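Local coordinates for protein DNA fragmentation factor subunit beta (Mus musculus, PDB 1V0D) that cuts chromosomal DNA during apoptosis as the caspase-activated nuclease, driving DNA fragmentation and chromatin condensation, at residues S228-H242 against K301-L315. Numbering follows the deposited sequence.
Sequences SCQGPFDLESCLSKH and KLVHIACHKKTTHKL. With ZN (zinc ion), chain B.
C229, C238 and H242 from the loop 228-242 and C307 from 301-315 close on one zinc ion, the fourth ligand tying the two segments together. The C307 SG to zinc distance is 2.2 Å, and with CG anti to its carbonyl carbon (chi1 -61°) the H242 ring turns ND1 to the zinc and one face to H304. Backbone amides grip two of the thiolates: H304 N points almost straight at C229 SG, 3.3 Å away, while H242 N serves C238 SG within the loop. Such N-H donors would be expected to temper the negative charge on the sulfurs.

One ring stack sits at the zinc and a second lies farther along the seam. The H304 ring lies over one face of H242, displaced toward its rim, with planes 13° apart; the H304 ring is itself held by A306 N, which donates to ND1 in the ring plane. The other ring nitrogen of H242, NE2, reaches E251 of the second subunit, so the zinc site borders the dimer partner. In the second stack F233 and H313 lie nearly parallel, centroids 3.6 Å apart, and L315 CD2 touches F233 CE1 obliquely.

The contact belongs to the His-Me finger nuclease domain. Strand 300-303 pairs antiparallel with 260-263, and beyond it H308, with D262, forms the magnesium site; H313 NE2 hydrogen-bonds D262 OD2, so the F233 stack backs a residue next to the metal.

Q230 N gives a 3.0 Å bond to L302 O, and Q230 OE1 takes a weak one back from L302 N. K309, extended beyond CG, passes P232 CB to a salt bridge with D234, NZ 2.8 Å from OD2 on its syn lone pair and more weakly bonded to OD1. K301, bent at its last torsion (chi4 79°), runs past the carbonyl oxygens of Q230, G231 and P232 to a weak bond from NZ to L235 O.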
loop_
_atom_site.group_PDB
_atom_site.type_symbol
_atom_site.label_atom_id
_atom_site.label_comp_id
_atom_site.label_asym_id
_atom_site.label_seq_id
_atom_site.Cartn_x
_atom_site.Cartn_y
_atom_site.Cartn_z
ATOM N N SER A 228 -3.718 -2.405 -16.475
ATOM C CA SER A 228 -4.788 -3.321 -16.097
ATOM C C SER A 228 -4.244 -4.382 -15.179
ATOM O O SER A 228 -3.176 -4.942 -15.426
ATOM C CB SER A 228 -5.385 -4.000 -17.322
ATOM O OG SER A 228 -6.226 -3.116 -18.038
ATOM N N CYS A 229 -4.970 -4.660 -14.107
ATOM C CA CYS A 229 -4.522 -5.686 -13.186
ATOM C C CYS A 229 -4.507 -6.988 -13.984
ATOM O O CYS A 229 -5.439 -7.267 -14.742
ATOM C CB CYS A 229 -5.494 -5.802 -12.012
ATOM S SG CYS A 229 -4.991 -7.005 -10.786
ATOM N N GLN A 230 -3.453 -7.780 -13.843
ATOM C CA GLN A 230 -3.399 -9.041 -14.560
ATOM C C GLN A 230 -3.949 -10.171 -13.688
ATOM O O GLN A 230 -3.704 -11.347 -13.965
ATOM C CB GLN A 230 -1.967 -9.358 -14.961
ATOM C CG GLN A 230 -1.267 -8.243 -15.706
ATOM C CD GLN A 230 0.091 -8.680 -16.231
ATOM O OE1 GLN A 230 1.047 -7.896 -16.269
ATOM N NE2 GLN A 230 0.178 -9.941 -16.648
ATOM N N GLY A 231 -4.685 -9.807 -12.634
ATOM C CA GLY A 231 -5.262 -10.789 -11.724
ATOM C C GLY A 231 -4.223 -11.528 -10.899
ATOM O O GLY A 231 -3.029 -11.418 -11.178
ATOM N N PRO A 232 -4.627 -12.288 -9.873
ATOM C CA PRO A 232 -3.603 -12.992 -9.094
ATOM C C PRO A 232 -2.736 -13.936 -9.937
ATOM O O PRO A 232 -3.064 -14.245 -11.086
ATOM C CB PRO A 232 -4.416 -13.712 -8.016
ATOM C CG PRO A 232 -5.766 -13.857 -8.631
ATOM C CD PRO A 232 -5.971 -12.553 -9.338
ATOM N N PHE A 233 -1.628 -14.389 -9.354
ATOM C CA PHE A 233 -0.678 -15.272 -10.034
ATOM C C PHE A 233 -1.270 -16.585 -10.534
ATOM O O PHE A 233 -0.866 -17.091 -11.587
ATOM C CB PHE A 233 0.494 -15.587 -9.105
ATOM C CG PHE A 233 0.241 -16.746 -8.186
ATOM C CD1 PHE A 233 0.673 -18.028 -8.525
ATOM C CD2 PHE A 233 -0.430 -16.565 -6.982
ATOM C CE1 PHE A 233 0.442 -19.111 -7.673
ATOM C CE2 PHE A 233 -0.667 -17.643 -6.123
ATOM C CZ PHE A 233 -0.230 -18.916 -6.468
ATOM N N ASP A 234 -2.219 -17.134 -9.779
ATOM C CA ASP A 234 -2.848 -18.400 -10.128
ATOM C C ASP A 234 -4.123 -18.268 -10.966
ATOM O O ASP A 234 -4.927 -19.192 -11.021
ATOM C CB ASP A 234 -3.153 -19.183 -8.854
ATOM C CG ASP A 234 -4.109 -18.444 -7.936
ATOM O OD1 ASP A 234 -4.539 -17.320 -8.294
ATOM O OD2 ASP A 234 -4.432 -18.991 -6.857
ATOM N N LEU A 235 -4.319 -17.120 -11.606
ATOM C CA LEU A 235 -5.489 -16.918 -12.457
ATOM C C LEU A 235 -5.089 -16.259 -13.765
ATOM O O LEU A 235 -4.021 -15.650 -13.871
ATOM C CB LEU A 235 -6.553 -16.068 -11.760
ATOM C CG LEU A 235 -7.326 -16.709 -10.604
ATOM C CD1 LEU A 235 -8.541 -15.840 -10.282
ATOM C CD2 LEU A 235 -7.787 -18.112 -10.983
ATOM N N GLU A 236 -5.961 -16.380 -14.760
ATOM C CA GLU A 236 -5.702 -15.831 -16.087
ATOM C C GLU A 236 -5.931 -14.323 -16.197
ATOM O O GLU A 236 -5.185 -13.631 -16.890
ATOM C CB GLU A 236 -6.554 -16.578 -17.131
ATOM N N SER A 237 -6.949 -13.815 -15.505
ATOM C CA SER A 237 -7.270 -12.390 -15.563
ATOM C C SER A 237 -7.843 -11.849 -14.252
ATOM O O SER A 237 -8.153 -12.616 -13.344
ATOM C CB SER A 237 -8.269 -12.150 -16.691
ATOM O OG SER A 237 -9.402 -12.986 -16.524
ATOM N N CYS A 238 -7.987 -10.526 -14.166
ATOM C CA CYS A 238 -8.522 -9.885 -12.962
ATOM C C CYS A 238 -10.040 -9.901 -12.970
ATOM O O CYS A 238 -10.678 -9.213 -13.765
ATOM C CB CYS A 238 -8.030 -8.436 -12.860
ATOM S SG CYS A 238 -8.761 -7.467 -11.498
ATOM N N LEU A 239 -10.620 -10.680 -12.069
ATOM C CA LEU A 239 -12.071 -10.782 -11.987
ATOM C C LEU A 239 -12.751 -9.471 -11.619
ATOM O O LEU A 239 -13.897 -9.249 -11.993
ATOM C CB LEU A 239 -12.452 -11.869 -10.982
ATOM C CG LEU A 239 -11.905 -13.245 -11.382
ATOM C CD1 LEU A 239 -11.966 -14.211 -10.193
ATOM C CD2 LEU A 239 -12.690 -13.758 -12.597
ATOM N N SER A 240 -12.051 -8.608 -10.890
ATOM C CA SER A 240 -12.620 -7.326 -10.481
ATOM C C SER A 240 -12.412 -6.276 -11.566
ATOM O O SER A 240 -13.086 -5.242 -11.589
ATOM C CB SER A 240 -11.976 -6.853 -9.179
ATOM O OG SER A 240 -12.006 -7.876 -8.199
ATOM N N LYS A 241 -11.477 -6.559 -12.468
ATOM C CA LYS A 241 -11.150 -5.660 -13.570
ATOM C C LYS A 241 -10.557 -4.335 -13.105
ATOM O O LYS A 241 -11.015 -3.261 -13.497
ATOM C CB LYS A 241 -12.388 -5.407 -14.420
ATOM C CG LYS A 241 -12.876 -6.649 -15.117
ATOM C CD LYS A 241 -13.872 -6.295 -16.197
ATOM C CE LYS A 241 -14.322 -7.524 -16.956
ATOM N NZ LYS A 241 -15.325 -7.147 -17.995
ATOM N N HIS A 242 -9.529 -4.432 -12.272
ATOM C CA HIS A 242 -8.832 -3.278 -11.725
ATOM C C HIS A 242 -7.996 -2.589 -12.784
ATOM O O HIS A 242 -7.316 -3.255 -13.565
ATOM C CB HIS A 242 -7.876 -3.721 -10.625
ATOM C CG HIS A 242 -8.541 -4.392 -9.468
ATOM N ND1 HIS A 242 -8.071 -5.568 -8.928
ATOM C CD2 HIS A 242 -9.584 -4.015 -8.694
ATOM C CE1 HIS A 242 -8.792 -5.885 -7.867
ATOM N NE2 HIS A 242 -9.714 -4.957 -7.702
ATOM N N LYS A 301 3.784 -10.415 -12.811
ATOM C CA LYS A 301 2.401 -10.046 -13.096
ATOM C C LYS A 301 2.168 -8.702 -12.390
ATOM O O LYS A 301 2.542 -8.545 -11.227
ATOM C CB LYS A 301 1.444 -11.086 -12.511
ATOM C CG LYS A 301 0.707 -11.991 -13.499
ATOM C CD LYS A 301 -0.427 -12.731 -12.754
ATOM C CE LYS A 301 -1.442 -13.433 -13.680
ATOM N NZ LYS A 301 -0.971 -14.751 -14.244
ATOM N N LEU A 302 1.578 -7.731 -13.080
ATOM C CA LEU A 302 1.301 -6.442 -12.458
ATOM C C LEU A 302 -0.075 -6.534 -11.827
ATOM O O LEU A 302 -1.078 -6.547 -12.531
ATOM C CB LEU A 302 1.306 -5.321 -13.497
ATOM C CG LEU A 302 0.884 -3.932 -12.984
ATOM C CD1 LEU A 302 1.869 -3.420 -11.947
ATOM C CD2 LEU A 302 0.812 -2.969 -14.155
ATOM N N VAL A 303 -0.129 -6.597 -10.501
ATOM C CA VAL A 303 -1.414 -6.714 -9.818
ATOM C C VAL A 303 -1.757 -5.600 -8.847
ATOM O O VAL A 303 -0.886 -5.007 -8.201
ATOM C CB VAL A 303 -1.524 -8.034 -8.994
ATOM C CG1 VAL A 303 -1.264 -9.237 -9.873
ATOM C CG2 VAL A 303 -0.547 -8.007 -7.838
ATOM N N HIS A 304 -3.056 -5.349 -8.748
ATOM C CA HIS A 304 -3.624 -4.385 -7.823
ATOM C C HIS A 304 -3.431 -5.102 -6.490
ATOM O O HIS A 304 -3.297 -6.318 -6.459
ATOM C CB HIS A 304 -5.101 -4.198 -8.175
ATOM C CG HIS A 304 -5.916 -3.504 -7.129
ATOM N ND1 HIS A 304 -6.249 -4.100 -5.929
ATOM C CD2 HIS A 304 -6.566 -2.316 -7.155
ATOM C CE1 HIS A 304 -7.079 -3.313 -5.267
ATOM N NE2 HIS A 304 -7.288 -2.226 -5.989
ATOM N N ILE A 305 -3.399 -4.368 -5.391
ATOM C CA ILE A 305 -3.154 -4.997 -4.098
ATOM C C ILE A 305 -4.147 -6.097 -3.698
ATOM O O ILE A 305 -3.788 -7.029 -2.973
ATOM C CB ILE A 305 -3.077 -3.924 -2.979
ATOM C CG1 ILE A 305 -2.651 -4.584 -1.670
ATOM C CG2 ILE A 305 -4.416 -3.196 -2.850
ATOM C CD1 ILE A 305 -2.476 -3.624 -0.541
ATOM N N ALA A 306 -5.383 -6.000 -4.174
ATOM C CA ALA A 306 -6.399 -6.996 -3.835
ATOM C C ALA A 306 -6.189 -8.322 -4.592
ATOM O O ALA A 306 -6.837 -9.335 -4.298
ATOM C CB ALA A 306 -7.798 -6.437 -4.130
ATOM N N CYS A 307 -5.288 -8.298 -5.568
ATOM C CA CYS A 307 -4.985 -9.473 -6.369
ATOM C C CYS A 307 -3.549 -9.883 -6.155
ATOM O O CYS A 307 -2.938 -10.475 -7.036
ATOM C CB CYS A 307 -5.205 -9.197 -7.860
ATOM S SG CYS A 307 -6.921 -8.952 -8.298
ATOM N N HIS A 308 -2.992 -9.531 -5.005
ATOM C CA HIS A 308 -1.630 -9.923 -4.694
ATOM C C HIS A 308 -1.750 -10.941 -3.587
ATOM O O HIS A 308 -1.784 -10.579 -2.416
ATOM C CB HIS A 308 -0.792 -8.749 -4.192
ATOM C CG HIS A 308 0.653 -9.089 -3.979
ATOM N ND1 HIS A 308 1.533 -8.244 -3.339
ATOM C CD2 HIS A 308 1.385 -10.162 -4.367
ATOM C CE1 HIS A 308 2.742 -8.777 -3.344
ATOM N NE2 HIS A 308 2.681 -9.941 -3.963
ATOM N N LYS A 309 -1.853 -12.210 -3.950
ATOM C CA LYS A 309 -1.941 -13.240 -2.939
ATOM C C LYS A 309 -0.569 -13.339 -2.297
ATOM O O LYS A 309 0.432 -13.560 -2.974
ATOM C CB LYS A 309 -2.354 -14.573 -3.562
ATOM C CG LYS A 309 -3.758 -14.530 -4.135
ATOM C CD LYS A 309 -4.224 -15.874 -4.681
ATOM C CE LYS A 309 -5.631 -15.737 -5.266
ATOM N NZ LYS A 309 -6.135 -16.991 -5.895
ATOM N N LYS A 310 -0.528 -13.132 -0.987
ATOM C CA LYS A 310 0.714 -13.188 -0.235
ATOM C C LYS A 310 0.942 -14.603 0.256
ATOM O O LYS A 310 1.850 -14.861 1.045
ATOM C CB LYS A 310 0.652 -12.227 0.952
ATOM C CG LYS A 310 0.859 -10.761 0.585
ATOM C CD LYS A 310 2.293 -10.514 0.137
ATOM C CE LYS A 310 2.604 -9.019 0.079
ATOM N NZ LYS A 310 4.038 -8.742 -0.267
ATOM N N THR A 311 0.097 -15.517 -0.212
ATOM C CA THR A 311 0.206 -16.920 0.156
ATOM C C THR A 311 1.289 -17.529 -0.712
ATOM O O THR A 311 1.761 -16.900 -1.661
ATOM C CB THR A 311 -1.086 -17.674 -0.128
ATOM O OG1 THR A 311 -2.199 -16.859 0.249
ATOM C CG2 THR A 311 -1.119 -18.974 0.665
ATOM N N THR A 312 1.679 -18.754 -0.398
ATOM C CA THR A 312 2.711 -19.417 -1.171
ATOM C C THR A 312 2.232 -19.736 -2.572
ATOM O O THR A 312 1.109 -20.190 -2.757
ATOM C CB THR A 312 3.139 -20.732 -0.521
ATOM O OG1 THR A 312 3.461 -20.498 0.851
ATOM C CG2 THR A 312 4.367 -21.293 -1.226
ATOM N N HIS A 313 3.084 -19.458 -3.556
ATOM C CA HIS A 313 2.806 -19.771 -4.954
ATOM C C HIS A 313 3.450 -21.153 -4.999
ATOM O O HIS A 313 4.677 -21.272 -4.920
ATOM C CB HIS A 313 3.566 -18.823 -5.889
ATOM C CG HIS A 313 3.125 -17.393 -5.811
ATOM N ND1 HIS A 313 2.473 -16.866 -4.717
ATOM C CD2 HIS A 313 3.274 -16.369 -6.685
ATOM C CE1 HIS A 313 2.236 -15.582 -4.921
ATOM N NE2 HIS A 313 2.712 -15.255 -6.108
ATOM N N LYS A 314 2.642 -22.200 -5.097
ATOM C CA LYS A 314 3.194 -23.549 -5.093
ATOM C C LYS A 314 3.909 -23.948 -6.396
ATOM O O LYS A 314 3.812 -25.094 -6.843
ATOM C CB LYS A 314 2.084 -24.546 -4.755
ATOM N N LEU A 315 4.637 -23.009 -6.994
ATOM C CA LEU A 315 5.349 -23.279 -8.236
ATOM C C LEU A 315 6.835 -23.544 -8.016
ATOM O O LEU A 315 7.386 -23.228 -6.961
ATOM C CB LEU A 315 5.201 -22.106 -9.211
ATOM C CG LEU A 315 3.851 -21.664 -9.786
ATOM C CD1 LEU A 315 3.009 -22.874 -10.132
ATOM C CD2 LEU A 315 3.138 -20.796 -8.788
HETATM ZN ZN ZN B . -7.127 -7.368 -9.836
#